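Local coordinates for protein myosin regulatory light chain (Placopecten magellanicus, PDB 3PN7) that binds magnesium in an EF-hand and, as a light chain of molluscan muscle myosin, probably confers calcium-dependent regulation on the motor's ATPase activity, at residues Asp37-Asp41 and Pro71-Phe77. Numbering follows the deposited sequence.
Sequences DGFID and PLNFTMF. With MG (magnesium ion), chain G.
Bring Gly38-Phe39-Ile40 up against Pro71-Leu72-Asn73, the chains oblique, in roughly opposite senses, with Phe39 CA 4.7 Å from Asn73 CA. Gly38 has positive phi (99/-1), which carries the loop out of its turn around the metal; Phe39 and Ile40 are then extended. Opposite, Leu72 is the centre of an inverse gamma turn, and Asn73 N reaches Pro71 O at 2.7 Å. That kink pushes Leu72 O out as the bump: it takes a 2.9 Å hydrogen bond from Ile40 N and a CA-H...O contact from Phe39 CA at 3.3 Å. One water fills each end of this link. Water 1 lies 2.7 Å from Gly38 O and 2.8 Å from Phe74 N, and water 2 lies 2.7 Å from Ile40 O and 2.9 Å from Leu72 N.

Phe39 (chi1 m) fits its ring into the outer hollow beside Pro71 and Asn73, with CE1 3.7 Å from Pro71 CB and 3.5 Å from Asn73 OD1. On the inner side Ile40 (chi1 m, chi2 t) lies in the groove where Leu72 meets Phe77: its CB is 3.9 Å from Leu72 CD1, and its CD1 3.9 Å from Phe77 CD1. Phe29 and Ile32 of helix 19-32 touch Ile40, and Leu72 packs on an aromatic side chain of the myosin heavy chain.

Helix 74-85 starts after N-cap Asn73, and Asp41 caps helix 42-52 through Asp44 N. Phe39 O coordinates the magnesium ion at 2.5 Å, in a site completed by Asp33, Asn35 and Asp44. Such pairing of a metal-bearing loop with its partner hand's loop is the hallmark of the paired EF-hand lobe.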
# COMPACT_ATOMS: atom_id res chain seq x y z
N ASP B 37 16.91 -22.90 36.39
CA ASP B 37 15.78 -23.25 37.24
C ASP B 37 14.57 -23.72 36.46
O ASP B 37 13.90 -24.68 36.84
CB ASP B 37 15.39 -22.01 38.05
CG ASP B 37 14.91 -22.35 39.43
OD1 ASP B 37 14.61 -23.53 39.69
OD2 ASP B 37 14.84 -21.42 40.27
N GLY B 38 14.27 -23.01 35.37
CA GLY B 38 13.02 -23.19 34.66
C GLY B 38 12.08 -22.09 35.12
O GLY B 38 10.94 -21.99 34.67
N PHE B 39 12.59 -21.27 36.03
CA PHE B 39 11.85 -20.12 36.55
C PHE B 39 12.75 -18.91 36.48
O PHE B 39 13.95 -19.04 36.57
CB PHE B 39 11.44 -20.34 38.02
CG PHE B 39 10.44 -21.45 38.19
CD1 PHE B 39 9.09 -21.18 38.16
CD2 PHE B 39 10.86 -22.76 38.35
CE1 PHE B 39 8.16 -22.20 38.29
CE2 PHE B 39 9.94 -23.78 38.48
CZ PHE B 39 8.59 -23.50 38.45
N ILE B 40 12.18 -17.73 36.30
CA ILE B 40 12.92 -16.50 36.54
C ILE B 40 12.54 -15.93 37.90
O ILE B 40 11.37 -15.62 38.14
CB ILE B 40 12.64 -15.44 35.44
CG1 ILE B 40 13.05 -15.96 34.05
CG2 ILE B 40 13.34 -14.11 35.75
CD1 ILE B 40 12.66 -14.99 32.94
N ASP B 41 13.51 -15.82 38.81
CA ASP B 41 13.25 -15.17 40.10
C ASP B 41 14.00 -13.85 40.23
O ASP B 41 14.62 -13.37 39.28
CB ASP B 41 13.57 -16.10 41.28
CG ASP B 41 15.03 -16.52 41.32
OD1 ASP B 41 15.85 -15.95 40.58
OD2 ASP B 41 15.35 -17.44 42.10
N PRO B 71 4.48 -18.17 39.83
CA PRO B 71 5.94 -18.28 39.64
C PRO B 71 6.31 -18.20 38.16
O PRO B 71 5.64 -18.80 37.33
CB PRO B 71 6.26 -19.66 40.22
CG PRO B 71 5.21 -19.87 41.27
CD PRO B 71 3.95 -19.25 40.68
N LEU B 72 7.35 -17.44 37.84
CA LEU B 72 7.64 -17.09 36.45
C LEU B 72 8.29 -18.23 35.64
O LEU B 72 9.48 -18.21 35.35
CB LEU B 72 8.46 -15.82 36.38
CG LEU B 72 8.08 -14.80 35.31
CD1 LEU B 72 9.14 -13.73 35.23
CD2 LEU B 72 7.89 -15.49 33.97
N ASN B 73 7.46 -19.21 35.34
CA ASN B 73 7.65 -20.25 34.35
C ASN B 73 7.87 -19.69 32.96
O ASN B 73 7.56 -18.52 32.71
CB ASN B 73 6.29 -20.95 34.25
CG ASN B 73 6.32 -22.32 34.81
OD1 ASN B 73 7.39 -22.92 34.94
ND2 ASN B 73 5.15 -22.84 35.15
N PHE B 74 8.29 -20.53 32.02
CA PHE B 74 8.23 -20.11 30.63
C PHE B 74 6.79 -19.85 30.16
O PHE B 74 6.56 -18.92 29.40
CB PHE B 74 8.92 -21.07 29.66
CG PHE B 74 8.77 -20.65 28.20
CD1 PHE B 74 9.35 -19.48 27.74
CD2 PHE B 74 8.02 -21.41 27.31
CE1 PHE B 74 9.20 -19.09 26.42
CE2 PHE B 74 7.87 -21.02 25.99
CZ PHE B 74 8.46 -19.86 25.55
N THR B 75 5.83 -20.67 30.58
CA THR B 75 4.45 -20.42 30.15
C THR B 75 3.91 -19.12 30.77
O THR B 75 3.19 -18.37 30.12
CB THR B 75 3.49 -21.63 30.35
OG1 THR B 75 2.44 -21.29 31.26
CG2 THR B 75 4.22 -22.84 30.85
N MET B 76 4.27 -18.85 32.01
CA MET B 76 3.97 -17.55 32.58
C MET B 76 4.69 -16.41 31.82
O MET B 76 4.19 -15.30 31.72
CB MET B 76 4.35 -17.55 34.05
CG MET B 76 3.95 -16.31 34.80
SD MET B 76 2.16 -16.09 34.89
CE MET B 76 1.63 -17.68 35.54
N PHE B 77 5.87 -16.70 31.28
CA PHE B 77 6.65 -15.70 30.55
C PHE B 77 5.94 -15.39 29.24
O PHE B 77 5.80 -14.23 28.85
CB PHE B 77 8.04 -16.27 30.29
CG PHE B 77 8.99 -15.34 29.60
CD1 PHE B 77 9.79 -14.47 30.33
CD2 PHE B 77 9.16 -15.39 28.23
CE1 PHE B 77 10.70 -13.64 29.70
CE2 PHE B 77 10.07 -14.56 27.60
CZ PHE B 77 10.84 -13.68 28.34
MG MG G . 15.89 -19.57 38.01
O HOH W 1 9.74 -22.91 32.43
O HOH W 2 9.29 -16.41 39.68